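Local structure of latent form of PPO4 Tyrosinase (Agaricus bisporus var. bisporus H97, 4OUA) at residues 215-220 with 475-480; 377-382 with 395-400. The protein hydroxylates monophenols to o-diphenols and oxidises these to reactive o-quinones at a pair of copper ions, the initial step of melanin synthesis. All coordinates share one frame; numbering follows the deposited sequence.

Contact 1. Residues 215-220 with 475-480; sequences TREKTY and FVHLDR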
# COMPACT_ATOMS: atom_id res chain seq x y z
N THR B 215 -8.62 -7.78 0.91
CA THR B 215 -7.99 -6.47 0.90
C THR B 215 -8.87 -5.45 1.61
O THR B 215 -8.39 -4.48 2.20
CB THR B 215 -7.70 -5.99 -0.53
OG1 THR B 215 -6.91 -6.98 -1.22
CG2 THR B 215 -6.95 -4.67 -0.52
N ARG B 216 -10.18 -5.68 1.56
CA ARG B 216 -11.15 -4.80 2.20
C ARG B 216 -11.06 -4.91 3.72
O ARG B 216 -11.03 -3.90 4.42
CB ARG B 216 -12.56 -5.12 1.72
CG ARG B 216 -13.61 -4.07 2.05
CD ARG B 216 -14.94 -4.42 1.41
NE ARG B 216 -15.89 -3.31 1.44
CZ ARG B 216 -16.85 -3.17 2.35
NH1 ARG B 216 -16.99 -4.07 3.31
NH2 ARG B 216 -17.66 -2.12 2.30
N GLU B 217 -11.02 -6.14 4.22
CA GLU B 217 -10.90 -6.37 5.66
C GLU B 217 -9.56 -5.85 6.18
O GLU B 217 -9.52 -5.16 7.20
CB GLU B 217 -11.04 -7.85 6.00
CG GLU B 217 -12.47 -8.30 6.25
CD GLU B 217 -12.56 -9.44 7.25
OE1 GLU B 217 -12.55 -10.62 6.82
OE2 GLU B 217 -12.63 -9.16 8.47
N LYS B 218 -8.49 -6.19 5.48
CA LYS B 218 -7.15 -5.75 5.87
C LYS B 218 -7.06 -4.23 5.98
O LYS B 218 -6.46 -3.71 6.91
CB LYS B 218 -6.10 -6.26 4.88
CG LYS B 218 -5.78 -7.74 4.99
CD LYS B 218 -4.52 -8.08 4.20
CE LYS B 218 -4.09 -9.52 4.42
NZ LYS B 218 -2.75 -9.78 3.81
N THR B 219 -7.68 -3.54 5.03
CA THR B 219 -7.64 -2.09 5.00
C THR B 219 -8.43 -1.48 6.15
O THR B 219 -8.01 -0.50 6.76
CB THR B 219 -8.19 -1.55 3.67
OG1 THR B 219 -7.34 -1.97 2.60
CG2 THR B 219 -8.24 -0.03 3.69
N TYR B 220 -9.59 -2.06 6.45
CA TYR B 220 -10.43 -1.58 7.54
C TYR B 220 -9.73 -1.71 8.89
O TYR B 220 -9.55 -0.73 9.60
CB TYR B 220 -11.76 -2.33 7.57
CG TYR B 220 -12.68 -1.90 8.69
CD1 TYR B 220 -13.50 -0.79 8.55
CD2 TYR B 220 -12.74 -2.61 9.88
CE1 TYR B 220 -14.34 -0.39 9.56
CE2 TYR B 220 -13.58 -2.22 10.90
CZ TYR B 220 -14.38 -1.11 10.74
OH TYR B 220 -15.22 -0.72 11.75
N PHE B 475 -1.22 -10.34 8.89
CA PHE B 475 -2.49 -10.79 9.44
C PHE B 475 -3.52 -11.11 8.36
O PHE B 475 -3.58 -10.44 7.33
CB PHE B 475 -3.06 -9.73 10.39
CG PHE B 475 -2.18 -9.43 11.56
CD1 PHE B 475 -2.39 -10.06 12.78
CD2 PHE B 475 -1.15 -8.51 11.46
CE1 PHE B 475 -1.59 -9.78 13.87
CE2 PHE B 475 -0.34 -8.23 12.54
CZ PHE B 475 -0.56 -8.87 13.75
N VAL B 476 -4.32 -12.13 8.61
CA VAL B 476 -5.43 -12.48 7.74
C VAL B 476 -6.67 -12.76 8.58
O VAL B 476 -6.63 -13.56 9.51
CB VAL B 476 -5.11 -13.70 6.86
CG1 VAL B 476 -6.34 -14.13 6.07
CG2 VAL B 476 -3.95 -13.38 5.92
N HIS B 477 -7.78 -12.10 8.24
CA HIS B 477 -8.98 -12.15 9.07
C HIS B 477 -9.91 -13.30 8.70
O HIS B 477 -9.92 -13.76 7.56
CB HIS B 477 -9.72 -10.82 8.97
CG HIS B 477 -8.87 -9.63 9.26
ND1 HIS B 477 -8.61 -9.20 10.55
CD2 HIS B 477 -8.20 -8.79 8.44
CE1 HIS B 477 -7.82 -8.14 10.51
NE2 HIS B 477 -7.56 -7.87 9.24
N LEU B 478 -10.70 -13.75 9.67
CA LEU B 478 -11.55 -14.92 9.50
C LEU B 478 -13.00 -14.64 9.87
O LEU B 478 -13.87 -15.50 9.72
CB LEU B 478 -11.03 -16.08 10.34
CG LEU B 478 -9.54 -16.41 10.22
CD1 LEU B 478 -9.16 -17.50 11.22
CD2 LEU B 478 -9.19 -16.83 8.81
N ASP B 479 -13.26 -13.43 10.36
CA ASP B 479 -14.56 -13.06 10.91
C ASP B 479 -15.73 -13.39 10.00
O ASP B 479 -16.65 -14.11 10.39
CB ASP B 479 -14.58 -11.56 11.24
CG ASP B 479 -13.39 -11.14 12.08
OD1 ASP B 479 -12.39 -10.65 11.49
OD2 ASP B 479 -13.45 -11.29 13.31
N ARG B 480 -15.71 -12.85 8.78
CA ARG B 480 -16.82 -13.02 7.85
C ARG B 480 -16.97 -14.47 7.39
O ARG B 480 -18.04 -14.85 6.90
CB ARG B 480 -16.64 -12.09 6.65
CG ARG B 480 -15.23 -12.07 6.10
CD ARG B 480 -15.06 -10.96 5.07
NE ARG B 480 -13.76 -11.05 4.41
CZ ARG B 480 -13.54 -11.78 3.32
NH1 ARG B 480 -14.53 -12.47 2.77
NH2 ARG B 480 -12.33 -11.81 2.79
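Glu217 reaches from helix 212-224 to Arg480, on the first turn of helix 479-485, in a salt bridge with OE1 2.7 Å from NE. The bond is weak, its N-H...O angle only 121°, and the carboxylate stands 74° from the guanidinium plane although OE1 arrives at the guanidinium edge. The other oxygen, OE2, lies 3.4 Å from Asp479 OD1, an acceptor meeting an acceptor. Asp479 OD1 has a long, weak ion pair to Lys397 NZ, whose salt bridge is with Asp411; OD2 takes a weak hydrogen bond from Trp412 N. Lys218, extended past CG, passes over Phe475 O on its way to a salt bridge with Asp252 and a hydrogen bond to Ser449 O, while Phe475 N is bonded to Asn244 OD1. Within the helix, Thr215 O accepts from both Thr219 N and Thr219 OG1. The His477 ring leans obliquely on the helix, CD2 3.9 Å from Glu217 CB. An alanine in place of Glu217 would probably leave Arg480 NE without its carboxylate and open a gap beside His477. A buried glutamate, weakly bridged to a partly exposed arginine and facing a second carboxylate, thus joins the copper-binding central domain to the C-terminal domain through charge that is probably only partly balanced.

Contact 2. Residues 377-382 with 395-400; sequences YGIKKS and DFKGVT
Lys397 meets Ile379 twice, through its backbone and through the root of its side chain. Its carbonyl oxygen receives the one hydrogen bond between the two segments, Ile379 N to Lys397 O at 2.7 Å. The N-H points almost straight at the oxygen (167°), while the donor stands 31° out of the carbonyl plane. Beside this bond the two side chains run side by side in the same direction: with Ile379 CG1 anti to its own carbonyl carbon (chi1 -61°), the branch ending in CD1 comes 4.0 Å from Lys397 CB. The lysine then bends at chi2 and again at chi4, and its end leaves the isoleucine for a salt bridge with Asp411. Next comes Gly398, where the chains pass backbone against backbone, its CA 4.2 Å from Gly378 CA. The same Gly398 CA lies 3.7 Å from Ile379 O, so main-chain atoms of the 377-382 loop flank it without a side chain in between. Beyond Gly398 the chain leaves the 377-382 loop. The arrangement closes the loop that follows helix 364-376 against residues 395-400. Among the neighbouring elements, Ile379 also packs on Leu393 of helix 388-397, Lys397 lies against Tyr220 and Asn221 of helix 212-224, and Phe396, just before the contact, rests on Leu407 and Met409 of strand 407-419.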
# COMPACT_ATOMS: atom_id res chain seq x y z
N TYR B 377 -15.66 0.82 4.22
CA TYR B 377 -14.90 -0.42 4.22
C TYR B 377 -15.42 -1.46 5.21
O TYR B 377 -14.93 -2.59 5.25
CB TYR B 377 -13.42 -0.14 4.52
CG TYR B 377 -12.80 0.93 3.65
CD1 TYR B 377 -12.39 0.63 2.35
CD2 TYR B 377 -12.61 2.22 4.12
CE1 TYR B 377 -11.82 1.60 1.55
CE2 TYR B 377 -12.03 3.19 3.32
CZ TYR B 377 -11.64 2.87 2.04
OH TYR B 377 -11.07 3.84 1.24
N GLY B 378 -16.41 -1.08 6.01
CA GLY B 378 -16.90 -1.93 7.08
C GLY B 378 -17.73 -3.12 6.63
O GLY B 378 -18.02 -3.28 5.44
N ILE B 379 -18.12 -3.95 7.59
CA ILE B 379 -18.99 -5.09 7.32
C ILE B 379 -20.45 -4.71 7.55
O ILE B 379 -20.81 -4.23 8.62
CB ILE B 379 -18.63 -6.30 8.20
CG1 ILE B 379 -17.19 -6.75 7.93
CG2 ILE B 379 -19.60 -7.45 7.96
CD1 ILE B 379 -16.76 -7.94 8.76
N LYS B 380 -21.28 -4.94 6.53
CA LYS B 380 -22.69 -4.58 6.61
C LYS B 380 -23.53 -5.70 7.22
O LYS B 380 -23.19 -6.88 7.09
CB LYS B 380 -23.23 -4.23 5.22
N LYS B 381 -24.62 -5.33 7.88
CA LYS B 381 -25.54 -6.31 8.44
C LYS B 381 -26.23 -7.07 7.31
O LYS B 381 -26.09 -6.72 6.14
CB LYS B 381 -26.58 -5.63 9.33
CG LYS B 381 -27.43 -4.59 8.62
CD LYS B 381 -28.50 -4.01 9.53
CE LYS B 381 -29.38 -3.02 8.79
NZ LYS B 381 -30.46 -2.45 9.65
N SER B 382 -26.99 -8.11 7.67
CA SER B 382 -27.71 -8.89 6.67
C SER B 382 -29.13 -8.35 6.47
O SER B 382 -29.71 -7.75 7.38
CB SER B 382 -27.76 -10.36 7.08
OG SER B 382 -28.37 -11.15 6.07
N ASP B 395 -21.45 -4.94 14.01
CA ASP B 395 -21.43 -4.01 15.13
C ASP B 395 -20.00 -3.72 15.58
O ASP B 395 -19.72 -2.67 16.15
CB ASP B 395 -22.24 -4.56 16.31
CG ASP B 395 -23.73 -4.58 16.03
OD1 ASP B 395 -24.21 -3.72 15.26
OD2 ASP B 395 -24.43 -5.46 16.58
N PHE B 396 -19.10 -4.66 15.30
CA PHE B 396 -17.70 -4.53 15.70
C PHE B 396 -16.83 -4.03 14.55
O PHE B 396 -15.83 -3.35 14.78
CB PHE B 396 -17.16 -5.87 16.21
CG PHE B 396 -17.65 -6.24 17.58
CD1 PHE B 396 -16.89 -5.96 18.70
CD2 PHE B 396 -18.88 -6.87 17.74
CE1 PHE B 396 -17.34 -6.30 19.96
CE2 PHE B 396 -19.33 -7.21 19.00
CZ PHE B 396 -18.56 -6.93 20.11
N LYS B 397 -17.21 -4.36 13.32
CA LYS B 397 -16.42 -4.01 12.15
C LYS B 397 -17.24 -3.24 11.12
O LYS B 397 -16.99 -3.33 9.92
CB LYS B 397 -15.83 -5.26 11.51
CG LYS B 397 -15.01 -6.12 12.47
CD LYS B 397 -13.85 -5.34 13.05
CE LYS B 397 -13.06 -6.18 14.04
NZ LYS B 397 -12.49 -7.41 13.42
N GLY B 398 -18.22 -2.47 11.59
CA GLY B 398 -19.06 -1.67 10.72
C GLY B 398 -19.88 -0.67 11.50
O GLY B 398 -19.53 -0.31 12.62
N VAL B 399 -20.98 -0.20 10.91
CA VAL B 399 -21.88 0.71 11.59
C VAL B 399 -22.55 0.00 12.77
O VAL B 399 -23.12 -1.08 12.61
CB VAL B 399 -22.97 1.27 10.65
CG1 VAL B 399 -23.69 0.13 9.94
CG2 VAL B 399 -23.95 2.14 11.42
N THR B 400 -22.47 0.61 13.95
CA THR B 400 -22.99 -0.00 15.16
C THR B 400 -24.34 0.58 15.59
O THR B 400 -24.47 1.80 15.75
CB THR B 400 -22.01 0.15 16.34
OG1 THR B 400 -20.83 -0.61 16.08
CG2 THR B 400 -22.66 -0.36 17.63

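In the fold
The two contacts lie on the same side of the chain's centre, their own centres 13 Å apart. Along the sequence 215-220 comes first, then both segments of contact 2, and 475-480 last; the long-range contact therefore brackets the local one. Helix 212-224 connects them in space: Arg216 NH1 probably bonds to Gly378 O at 2.5 Å, and Tyr220 packs its hydroxyl against the backbone at Lys397 and Gly398. Strand 407-419 is the other shared element, pairing with strand 471-477 of contact 1 and touching Phe396. Contact 1 bridges two domains, consistent with the retained C-terminal part of a latent tyrosinase, whereas contact 2 is a local closure packed by that helix and strand.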